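Local coordinates for N-acetyltransferase family protein (Bacillus anthracis, PDB 3LNB) that transfers an acetyl group from acetyl-coenzyme A to arylamines and inactivates the antibiotic sulfamethoxazole, at residues Leu43-Lys48 with Leu55-Leu60; Trp132-Gly137 with Val239-Ser244; Tyr258-Leu263 with Thr269-Gly274. The protein carries 1 engineered substitution. One frame throughout, in Å; residues are numbered along the deposited sequence.

Contact 1 (Leu43-Lys48 with Leu55-Leu60); sequences LKIPAK and LDEILL
Two side chains of the loop Leu43-Lys48, Ile45 and Lys48, reach across to Glu57 and Ile58 of one helix, and the contact divides into an ionic half and an apolar half. In the ionic half Lys48 and Glu57 approach from opposite directions. The ammonium nitrogen Lys48 NZ lies 2.8 Å from Glu57 OE1, a hydrogen bond within a salt bridge, and Glu57 OE1 receives it on its syn lone pair, the side of OE2. The pairing is one-sided, because Lys48 NZ is 4.0 Å from Glu57 OE2. Lys48 spans the gap with a chain extended beyond CG, although CG itself sits between the backbone N and carbonyl carbon (chi1 65°). Asp54 adds a second, weak and long ion pair to the same ammonium.

The apolar half rests on the delta methyl of Ile45, which follows Lys44, the C-prime residue of a Schellman motif ending helix 34-42. That methyl packs 3.6 Å from Ile58 CD1, with the two isoleucine side chains crossing at about a right angle, and Ile45 CD1 also touches Glu57 CG at 3.9 Å as the chains slide past each other. Ile58 bends to make this meeting: its CB is not aimed at the loop, but a chi2 of -65° brings the end of the chain nearer. Ile58 also packs on Leu106 and Phe109 of helix 99-112 and on Phe39 of helix 34-42.

Glu57 serves both halves, its methylene lying on the buried Ile45 and its carboxylate on the lysine, which joins the inter-helix loop to helix 55-65 by apolar contact between the buried isoleucines and charge pairing nearer the surface.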
loop_
_atom_site.group_PDB
_atom_site.type_symbol
_atom_site.label_atom_id
_atom_site.label_comp_id
_atom_site.label_asym_id
_atom_site.label_seq_id
_atom_site.Cartn_x
_atom_site.Cartn_y
_atom_site.Cartn_z
ATOM N N LEU A 43 8.602 -11.406 -4.804
ATOM C CA LEU A 43 7.829 -10.841 -5.906
ATOM C C LEU A 43 8.032 -11.563 -7.230
ATOM O O LEU A 43 7.575 -11.098 -8.275
ATOM C CB LEU A 43 8.134 -9.347 -6.060
ATOM C CG LEU A 43 7.662 -8.433 -4.916
ATOM C CD1 LEU A 43 6.150 -8.519 -4.789
ATOM C CD2 LEU A 43 8.316 -8.844 -3.592
ATOM N N LYS A 44 8.708 -12.707 -7.175
ATOM C CA LYS A 44 8.949 -13.519 -8.366
ATOM C C LYS A 44 9.550 -12.715 -9.510
ATOM O O LYS A 44 9.158 -12.884 -10.671
ATOM C CB LYS A 44 7.640 -14.133 -8.849
ATOM C CG LYS A 44 6.743 -14.626 -7.744
ATOM C CD LYS A 44 7.253 -15.895 -7.103
ATOM C CE LYS A 44 6.111 -16.897 -6.987
ATOM N NZ LYS A 44 4.871 -16.265 -6.450
ATOM N N ILE A 45 10.485 -11.833 -9.183
ATOM C CA ILE A 45 11.146 -11.020 -10.186
ATOM C C ILE A 45 12.618 -11.406 -10.228
ATOM O O ILE A 45 13.309 -11.375 -9.212
ATOM C CB ILE A 45 11.027 -9.516 -9.861
ATOM C CG1 ILE A 45 9.574 -9.068 -10.011
ATOM C CG2 ILE A 45 11.928 -8.709 -10.788
ATOM C CD1 ILE A 45 9.326 -7.652 -9.547
ATOM N N PRO A 46 13.117 -11.784 -11.414
ATOM C CA PRO A 46 14.521 -12.170 -11.543
ATOM C C PRO A 46 15.424 -11.073 -11.003
ATOM O O PRO A 46 15.178 -9.890 -11.238
ATOM C CB PRO A 46 14.688 -12.344 -13.049
ATOM C CG PRO A 46 13.741 -11.313 -13.597
ATOM C CD PRO A 46 12.514 -11.568 -12.743
ATOM N N ALA A 47 16.455 -11.464 -10.268
ATOM C CA ALA A 47 17.392 -10.490 -9.734
ATOM C C ALA A 47 18.018 -9.772 -10.932
ATOM O O ALA A 47 18.484 -10.410 -11.875
ATOM C CB ALA A 47 18.459 -11.191 -8.910
ATOM N N LYS A 48 18.017 -8.445 -10.897
ATOM C CA LYS A 48 18.572 -7.641 -11.990
ATOM C C LYS A 48 18.686 -6.193 -11.529
ATOM O O LYS A 48 18.193 -5.844 -10.456
ATOM C CB LYS A 48 17.650 -7.710 -13.212
ATOM C CG LYS A 48 16.276 -7.083 -12.987
ATOM C CD LYS A 48 15.377 -7.207 -14.223
ATOM C CE LYS A 48 13.973 -6.659 -13.945
ATOM N NZ LYS A 48 13.076 -6.745 -15.131
ATOM N N LEU A 55 10.007 0.217 -12.490
ATOM C CA LEU A 55 9.140 0.473 -11.346
ATOM C C LEU A 55 7.717 -0.053 -11.519
ATOM O O LEU A 55 7.081 -0.465 -10.548
ATOM C CB LEU A 55 9.116 1.973 -11.028
ATOM C CG LEU A 55 10.450 2.542 -10.530
ATOM C CD1 LEU A 55 10.368 4.056 -10.383
ATOM C CD2 LEU A 55 10.812 1.892 -9.211
ATOM N N ASP A 56 7.228 -0.039 -12.754
ATOM C CA ASP A 56 5.889 -0.511 -13.061
ATOM C C ASP A 56 5.766 -1.989 -12.723
ATOM O O ASP A 56 4.787 -2.424 -12.116
ATOM C CB ASP A 56 5.615 -0.277 -14.540
ATOM C CG ASP A 56 5.907 1.151 -14.948
ATOM O OD1 ASP A 56 4.977 1.982 -14.924
ATOM O OD2 ASP A 56 7.081 1.449 -15.260
ATOM N N GLU A 57 6.777 -2.751 -13.122
ATOM C CA GLU A 57 6.817 -4.180 -12.865
ATOM C C GLU A 57 6.868 -4.437 -11.367
ATOM O O GLU A 57 6.222 -5.353 -10.870
ATOM C CB GLU A 57 8.039 -4.795 -13.549
ATOM C CG GLU A 57 8.429 -6.156 -13.028
ATOM C CD GLU A 57 9.514 -6.803 -13.861
ATOM O OE1 GLU A 57 10.491 -6.110 -14.222
ATOM O OE2 GLU A 57 9.385 -8.010 -14.153
ATOM N N ILE A 58 7.634 -3.621 -10.647
ATOM C CA ILE A 58 7.741 -3.778 -9.198
ATOM C C ILE A 58 6.380 -3.554 -8.552
ATOM O O ILE A 58 5.912 -4.384 -7.776
ATOM C CB ILE A 58 8.748 -2.779 -8.581
ATOM C CG1 ILE A 58 10.149 -3.040 -9.130
ATOM C CG2 ILE A 58 8.756 -2.913 -7.051
ATOM C CD1 ILE A 58 10.710 -4.381 -8.741
ATOM N N LEU A 59 5.746 -2.433 -8.883
ATOM C CA LEU A 59 4.439 -2.101 -8.318
ATOM C C LEU A 59 3.375 -3.129 -8.671
ATOM O O LEU A 59 2.543 -3.482 -7.840
ATOM C CB LEU A 59 3.986 -0.719 -8.798
ATOM C CG LEU A 59 4.795 0.480 -8.303
ATOM C CD1 LEU A 59 4.342 1.744 -9.034
ATOM C CD2 LEU A 59 4.623 0.621 -6.790
ATOM N N LEU A 60 3.397 -3.603 -9.911
ATOM C CA LEU A 60 2.425 -4.592 -10.357
ATOM C C LEU A 60 2.511 -5.883 -9.543
ATOM O O LEU A 60 1.505 -6.368 -9.029
ATOM C CB LEU A 60 2.634 -4.908 -11.842
ATOM C CG LEU A 60 1.939 -6.166 -12.375
ATOM C CD1 LEU A 60 0.421 -6.041 -12.254
ATOM C CD2 LEU A 60 2.350 -6.367 -13.821
#

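Contact 2 (Trp132-Gly137 with Val239-Ser244); sequences WKPDDG and VEHKES
Pro134 sets the CG corner of its ring over the face of His241, and the short tail behind helix 228-240 builds the rest of the surface on which the proline lies. At this first position after the helix, the imidazole is carried toward Pro134 with CG anti to the backbone N (chi1 -164°). Pro134 CG stands 3.9 Å from the centroid of the His241 ring and only 6° off its normal, which identifies a CH-pi contact centred over the face. Beside it, Pro134 CB comes to 4.0 Å from His241 CD2.

Lys242 turns its chain end away and serves as a corner of the type I turn from His241 to Ser244. Next, Glu243 supplies its backbone: Glu243 N donates to His241 ND1 at 2.7 Å, in the ring plane, 1° out of it. This bond at the ring edge should fix the imidazole rotation, keeping its face turned to the proline. Glu243 also offers its carbonyl, with Pro134 CG 3.8 Å from Glu243 O, and its CB brushes the same carbon.

At Ser244 the backbone nitrogen closes the turn, bonding to His241 O at 2.9 Å, and lies 4.1 Å from Pro134 CG. Its hydroxyl faces elsewhere, toward Ile238 O and Phe246 N.

On the other side, Pro134 opens a type II turn to Gly137, whose last residue borders the coenzyme A pocket. No hydrogen bond crosses the interface; it is a proline wedged on a turn stabilised by a histidine, and it joins a break in strand 131-145 of the large antiparallel sheet to the C-terminal end of helix 228-240.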
loop_
_atom_site.group_PDB
_atom_site.type_symbol
_atom_site.label_atom_id
_atom_site.label_comp_id
_atom_site.label_asym_id
_atom_site.label_seq_id
_atom_site.Cartn_x
_atom_site.Cartn_y
_atom_site.Cartn_z
ATOM N N TRP A 132 -12.059 13.326 6.738
ATOM C CA TRP A 132 -10.690 12.855 6.675
ATOM C C TRP A 132 -10.495 11.738 7.692
ATOM O O TRP A 132 -11.047 11.785 8.793
ATOM C CB TRP A 132 -9.705 13.987 6.981
ATOM C CG TRP A 132 -9.704 15.099 5.984
ATOM C CD1 TRP A 132 -10.339 16.305 6.095
ATOM C CD2 TRP A 132 -9.019 15.120 4.729
ATOM N NE1 TRP A 132 -10.087 17.079 4.988
ATOM C CE2 TRP A 132 -9.280 16.377 4.133
ATOM C CE3 TRP A 132 -8.208 14.199 4.048
ATOM C CZ2 TRP A 132 -8.760 16.737 2.886
ATOM C CZ3 TRP A 132 -7.689 14.557 2.807
ATOM C CH2 TRP A 132 -7.967 15.817 2.240
ATOM N N LYS A 133 -9.743 10.715 7.306
ATOM C CA LYS A 133 -9.433 9.630 8.225
ATOM C C LYS A 133 -8.391 10.271 9.146
ATOM O O LYS A 133 -7.977 11.407 8.910
ATOM C CB LYS A 133 -8.828 8.438 7.476
ATOM C CG LYS A 133 -9.793 7.681 6.561
ATOM C CD LYS A 133 -10.890 6.945 7.344
ATOM C CE LYS A 133 -11.648 5.968 6.438
ATOM N NZ LYS A 133 -12.825 5.346 7.117
ATOM N N PRO A 134 -7.948 9.563 10.198
ATOM C CA PRO A 134 -6.954 10.142 11.110
ATOM C C PRO A 134 -5.725 10.758 10.440
ATOM O O PRO A 134 -5.217 10.234 9.447
ATOM C CB PRO A 134 -6.588 8.962 12.011
ATOM C CG PRO A 134 -7.873 8.191 12.075
ATOM C CD PRO A 134 -8.312 8.199 10.624
ATOM N N ASP A 135 -5.259 11.869 11.004
ATOM C CA ASP A 135 -4.081 12.584 10.512
ATOM C C ASP A 135 -2.890 11.645 10.314
ATOM O O ASP A 135 -2.542 10.869 11.206
ATOM C CB ASP A 135 -3.663 13.690 11.496
ATOM C CG ASP A 135 -4.574 14.915 11.454
ATOM O OD1 ASP A 135 -5.486 14.978 10.605
ATOM O OD2 ASP A 135 -4.362 15.830 12.282
ATOM N N ASP A 136 -2.265 11.736 9.144
ATOM C CA ASP A 136 -1.096 10.924 8.810
ATOM C C ASP A 136 -1.294 9.424 8.949
ATOM O O ASP A 136 -0.418 8.734 9.466
ATOM C CB ASP A 136 0.100 11.333 9.670
ATOM C CG ASP A 136 0.396 12.808 9.584
ATOM O OD1 ASP A 136 0.077 13.407 8.542
ATOM O OD2 ASP A 136 0.961 13.360 10.552
ATOM N N GLY A 137 -2.438 8.924 8.491
ATOM C CA GLY A 137 -2.713 7.500 8.571
ATOM C C GLY A 137 -2.306 6.760 7.304
ATOM O O GLY A 137 -2.801 5.668 7.018
ATOM N N VAL A 239 -3.167 1.595 15.392
ATOM C CA VAL A 239 -3.459 0.519 16.323
ATOM C C VAL A 239 -4.399 0.979 17.442
ATOM O O VAL A 239 -5.235 0.203 17.904
ATOM C CB VAL A 239 -2.168 -0.017 16.992
ATOM C CG1 VAL A 239 -2.527 -1.036 18.075
ATOM C CG2 VAL A 239 -1.265 -0.650 15.958
ATOM N N GLU A 240 -4.290 2.239 17.862
ATOM C CA GLU A 240 -5.114 2.731 18.972
ATOM C C GLU A 240 -6.156 3.840 18.748
ATOM O O GLU A 240 -7.065 3.995 19.567
ATOM C CB GLU A 240 -4.192 3.164 20.113
ATOM C CG GLU A 240 -3.568 4.545 19.902
ATOM C CD GLU A 240 -2.561 4.892 20.981
ATOM O OE1 GLU A 240 -2.855 4.633 22.167
ATOM O OE2 GLU A 240 -1.480 5.431 20.648
ATOM N N HIS A 241 -6.058 4.612 17.670
ATOM C CA HIS A 241 -7.025 5.698 17.458
ATOM C C HIS A 241 -8.460 5.165 17.401
ATOM O O HIS A 241 -8.736 4.172 16.730
ATOM C CB HIS A 241 -6.702 6.463 16.169
ATOM C CG HIS A 241 -7.376 7.800 16.061
ATOM N ND1 HIS A 241 -8.744 7.943 15.947
ATOM C CD2 HIS A 241 -6.863 9.055 16.026
ATOM C CE1 HIS A 241 -9.044 9.228 15.840
ATOM N NE2 HIS A 241 -7.920 9.924 15.885
ATOM N N LYS A 242 -9.365 5.827 18.117
ATOM C CA LYS A 242 -10.773 5.416 18.152
ATOM C C LYS A 242 -11.406 5.446 16.767
ATOM O O LYS A 242 -12.329 4.683 16.489
ATOM C CB LYS A 242 -11.569 6.329 19.087
ATOM C CG LYS A 242 -11.102 6.281 20.532
ATOM C CD LYS A 242 -11.454 4.952 21.184
ATOM C CE LYS A 242 -12.966 4.795 21.336
ATOM N NZ LYS A 242 -13.529 5.788 22.311
ATOM N N GLU A 243 -10.927 6.337 15.904
ATOM C CA GLU A 243 -11.471 6.410 14.557
ATOM C C GLU A 243 -10.572 5.698 13.561
ATOM O O GLU A 243 -10.786 5.790 12.350
ATOM C CB GLU A 243 -11.677 7.861 14.101
ATOM C CG GLU A 243 -12.907 8.554 14.677
ATOM C CD GLU A 243 -13.289 9.809 13.885
ATOM O OE1 GLU A 243 -13.963 9.686 12.835
ATOM O OE2 GLU A 243 -12.903 10.922 14.307
ATOM N N SER A 244 -9.557 4.997 14.055
ATOM C CA SER A 244 -8.684 4.267 13.145
ATOM C C SER A 244 -9.537 3.236 12.433
ATOM O O SER A 244 -10.267 2.480 13.065
ATOM C CB SER A 244 -7.573 3.546 13.893
ATOM O OG SER A 244 -7.020 2.533 13.063
#

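Contact 3 (Tyr258-Leu263 with Thr269-Gly274); sequences YGHISL and TETFKG. With COA (coenzyme A), chain B.
The Tyr258 ring carries the Lys273 side chain on one face: Lys273 CE sits 3.5 Å from the ring centroid, a CH-pi contact, and Lys273 NZ lies 4.4 Å from it, 13° off the normal, a cation-pi pair. The Phe272 ring, with Lys273 CG over one face toward the rim, approaches Tyr258 obliquely, Tyr258 CD2 and Phe272 CE2 being 3.6 Å apart. At the His260 ring, Thr271 covers one face, its CB making a CH-pi contact and its OG1 standing over the rim, while a coenzyme A phosphate lies at the edge, in the ring plane.

Hydrogen bonds from this edge and from Ser262 grip the phosphate. His260 NE2 donates to O4A of the cofactor at 3.2 Å and weakly to O5A; Ser262 OG donates to O5A at 2.5 Å. Ser158 also bonds the cofactor, and Thr269, whose hydroxyl pairs with Lys278, lays its methyl near O3A.

The strands beneath run antiparallel at 177°. His260 pairs with Thr271 and Ser262 with Thr269 as hydrogen-bonded pairs, Ser262 N reaching Thr269 O at 2.8 Å. At the opposite end, beyond Gly259 and Phe272, Lys273 N bonds Tyr258 O. The result is a beta hairpin whose His260, Ser262 and Thr269 line the coenzyme A pyrophosphate site, with Thr271 backing the imidazole.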
loop_
_atom_site.group_PDB
_atom_site.type_symbol
_atom_site.label_atom_id
_atom_site.label_comp_id
_atom_site.label_asym_id
_atom_site.label_seq_id
_atom_site.Cartn_x
_atom_site.Cartn_y
_atom_site.Cartn_z
ATOM N N TYR A 258 -8.229 -10.092 -12.802
ATOM C CA TYR A 258 -9.534 -9.585 -13.224
ATOM C C TYR A 258 -10.187 -8.593 -12.258
ATOM O O TYR A 258 -11.365 -8.259 -12.407
ATOM C CB TYR A 258 -10.470 -10.762 -13.472
ATOM C CG TYR A 258 -9.944 -11.710 -14.528
ATOM C CD1 TYR A 258 -9.724 -11.275 -15.833
ATOM C CD2 TYR A 258 -9.640 -13.033 -14.219
ATOM C CE1 TYR A 258 -9.214 -12.131 -16.805
ATOM C CE2 TYR A 258 -9.121 -13.900 -15.188
ATOM C CZ TYR A 258 -8.913 -13.440 -16.471
ATOM O OH TYR A 258 -8.387 -14.282 -17.426
ATOM N N GLY A 259 -9.421 -8.114 -11.278
ATOM C CA GLY A 259 -9.951 -7.158 -10.313
ATOM C C GLY A 259 -9.168 -7.213 -9.015
ATOM O O GLY A 259 -7.946 -7.052 -9.017
ATOM N N HIS A 260 -9.878 -7.422 -7.909
ATOM C CA HIS A 260 -9.262 -7.547 -6.592
ATOM C C HIS A 260 -10.201 -8.305 -5.658
ATOM O O HIS A 260 -11.388 -8.459 -5.945
ATOM C CB HIS A 260 -8.909 -6.179 -5.987
ATOM C CG HIS A 260 -10.095 -5.331 -5.640
ATOM N ND1 HIS A 260 -10.777 -4.586 -6.578
ATOM C CD2 HIS A 260 -10.709 -5.097 -4.455
ATOM C CE1 HIS A 260 -11.756 -3.925 -5.986
ATOM N NE2 HIS A 260 -11.737 -4.217 -4.697
ATOM N N ILE A 261 -9.658 -8.795 -4.552
ATOM C CA ILE A 261 -10.445 -9.548 -3.588
ATOM C C ILE A 261 -10.205 -9.033 -2.181
ATOM O O ILE A 261 -9.092 -8.615 -1.839
ATOM C CB ILE A 261 -10.104 -11.061 -3.644
ATOM C CG1 ILE A 261 -8.585 -11.254 -3.609
ATOM C CG2 ILE A 261 -10.677 -11.681 -4.916
ATOM C CD1 ILE A 261 -8.155 -12.711 -3.457
ATOM N N SER A 262 -11.262 -9.058 -1.378
ATOM C CA SER A 262 -11.211 -8.594 -0.002
ATOM C C SER A 262 -11.884 -9.587 0.943
ATOM O O SER A 262 -12.950 -10.143 0.650
ATOM C CB SER A 262 -11.878 -7.222 0.114
ATOM O OG SER A 262 -11.125 -6.243 -0.579
ATOM N N LEU A 263 -11.249 -9.800 2.084
ATOM C CA LEU A 263 -11.758 -10.737 3.068
ATOM C C LEU A 263 -11.784 -10.153 4.475
ATOM O O LEU A 263 -10.780 -9.641 4.957
ATOM C CB LEU A 263 -10.890 -11.995 3.068
ATOM C CG LEU A 263 -11.227 -13.059 4.116
ATOM C CD1 LEU A 263 -12.512 -13.780 3.709
ATOM C CD2 LEU A 263 -10.069 -14.047 4.237
ATOM N N THR A 269 -15.415 -10.584 -0.337
ATOM C CA THR A 269 -15.863 -9.756 -1.449
ATOM C C THR A 269 -14.950 -9.891 -2.658
ATOM O O THR A 269 -13.740 -9.637 -2.584
ATOM C CB THR A 269 -15.950 -8.268 -1.033
ATOM O OG1 THR A 269 -16.826 -8.144 0.094
ATOM C CG2 THR A 269 -16.498 -7.413 -2.175
ATOM N N GLU A 270 -15.549 -10.283 -3.773
ATOM C CA GLU A 270 -14.812 -10.485 -5.006
ATOM C C GLU A 270 -15.226 -9.530 -6.124
ATOM O O GLU A 270 -16.399 -9.437 -6.481
ATOM C CB GLU A 270 -14.999 -11.931 -5.483
ATOM C CG GLU A 270 -14.473 -12.975 -4.512
ATOM C CD GLU A 270 -14.865 -14.382 -4.904
ATOM O OE1 GLU A 270 -16.026 -14.779 -4.627
ATOM O OE2 GLU A 270 -14.018 -15.084 -5.497
ATOM N N THR A 271 -14.246 -8.815 -6.657
ATOM C CA THR A 271 -14.469 -7.901 -7.765
ATOM C C THR A 271 -13.860 -8.658 -8.936
ATOM O O THR A 271 -12.640 -8.809 -9.028
ATOM C CB THR A 271 -13.740 -6.576 -7.537
ATOM O OG1 THR A 271 -14.173 -6.009 -6.295
ATOM C CG2 THR A 271 -14.039 -5.607 -8.673
ATOM N N PHE A 272 -14.718 -9.128 -9.832
ATOM C CA PHE A 272 -14.272 -9.962 -10.942
ATOM C C PHE A 272 -14.900 -9.610 -12.288
ATOM O O PHE A 272 -16.115 -9.700 -12.460
ATOM C CB PHE A 272 -14.583 -11.411 -10.551
ATOM C CG PHE A 272 -14.167 -12.436 -11.556
ATOM C CD1 PHE A 272 -15.039 -12.835 -12.564
ATOM C CD2 PHE A 272 -12.920 -13.048 -11.460
ATOM C CE1 PHE A 272 -14.677 -13.837 -13.463
ATOM C CE2 PHE A 272 -12.548 -14.048 -12.348
ATOM C CZ PHE A 272 -13.426 -14.445 -13.353
ATOM N N LYS A 273 -14.053 -9.221 -13.239
ATOM C CA LYS A 273 -14.489 -8.844 -14.582
ATOM C C LYS A 273 -15.720 -7.957 -14.567
ATOM O O LYS A 273 -16.724 -8.266 -15.215
ATOM C CB LYS A 273 -14.781 -10.088 -15.426
ATOM C CG LYS A 273 -13.554 -10.889 -15.795
ATOM C CD LYS A 273 -13.925 -12.179 -16.516
ATOM C CE LYS A 273 -12.678 -12.987 -16.847
ATOM N NZ LYS A 273 -13.009 -14.365 -17.287
ATOM N N GLY A 274 -15.650 -6.868 -13.811
ATOM C CA GLY A 274 -16.766 -5.947 -13.755
ATOM C C GLY A 274 -17.810 -6.244 -12.703
ATOM O O GLY A 274 -18.585 -5.356 -12.346
HETATM N N1A COA B . -10.239 -1.288 7.487
HETATM C C2A COA B . -10.898 -2.402 7.754
HETATM N N3A COA B . -11.886 -2.827 6.985
HETATM C C4A COA B . -12.248 -2.131 5.900
HETATM C C5A COA B . -11.583 -0.954 5.589
HETATM C C6A COA B . -10.549 -0.539 6.419
HETATM N N6A COA B . -9.869 0.573 6.151
HETATM N N7A COA B . -12.121 -0.473 4.472
HETATM C C8A COA B . -13.081 -1.312 4.092
HETATM N N9A COA B . -13.161 -2.326 4.954
HETATM C C1B COA B . -14.034 -3.515 4.810
HETATM C C2B COA B . -15.521 -3.172 4.730
HETATM O O2B COA B . -16.042 -2.952 6.044
HETATM C C3B COA B . -16.072 -4.471 4.144
HETATM O O3B COA B . -16.419 -5.390 5.185
HETATM P P3B COA B . -17.659 -6.390 4.958
HETATM O O7A COA B . -17.634 -7.024 3.622
HETATM O O8A COA B . -17.602 -7.465 6.154
HETATM O O9A COA B . -18.976 -5.493 5.190
HETATM C C4B COA B . -14.903 -5.016 3.320
HETATM O O4B COA B . -13.804 -4.112 3.525
HETATM C C5B COA B . -15.238 -5.041 1.829
HETATM O O5B COA B . -15.493 -3.713 1.366
HETATM P P1A COA B . -16.079 -3.490 -0.115
HETATM O O1A COA B . -16.028 -1.903 -0.378
HETATM O O2A COA B . -17.446 -4.039 -0.250
HETATM O O3A COA B . -15.043 -4.208 -1.116
HETATM P P2A COA B . -13.647 -3.562 -1.594
HETATM O O4A COA B . -13.981 -2.767 -2.952
HETATM O O5A COA B . -12.635 -4.621 -1.808
HETATM O O6A COA B . -13.201 -2.454 -0.514
HETATM C CBP COA B . -10.920 -2.125 0.348
HETATM C CCP COA B . -12.297 -2.765 0.552
HETATM C CDP COA B . -10.216 -2.790 -0.837
HETATM C CEP COA B . -10.086 -2.325 1.614
HETATM C CAP COA B . -11.084 -0.626 0.088
HETATM O OAP COA B . -11.792 -0.030 1.177
HETATM C C9P COA B . -9.727 0.070 -0.048
HETATM O O9P COA B . -9.028 -0.091 -1.047
HETATM N N8P COA B . -9.399 0.846 0.983
HETATM C C7P COA B . -8.151 1.620 1.043
HETATM C C6P COA B . -7.540 1.536 2.444
HETATM C C5P COA B . -6.493 2.633 2.657
HETATM O O5P COA B . -6.838 3.801 2.818
HETATM N N4P COA B . -5.225 2.232 2.675
HETATM C C3P COA B . -4.119 3.181 2.864
HETATM C C2P COA B . -3.955 3.548 4.340
HETATM S S1P COA B . -3.323 2.182 5.383
HETATM O O HOH W 1 -13.341 -6.304 -12.527
#

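In the fold
Along the chain the three contacts follow in series, each closing before the next opens. Contact 1 packs the loop that follows helix 34-42 against helix 55-65, in the N-terminal helical part; contact 2 joins the eight-stranded antiparallel sheet to the end of helix 228-240; contact 3 lies in the smaller five-stranded sheet. Contacts 1 and 2 are on opposite sides of the chain's centre, their centres about 32 Å apart. Contact 3 is about 23 Å from contact 1 and about 26 Å from contact 2, centre to centre, and none touches another. Coenzyme A links two of them: Gly137 of contact 2 and His260, Ser262 and Thr269 of contact 3 line its pocket, so both sheets contribute to cofactor binding.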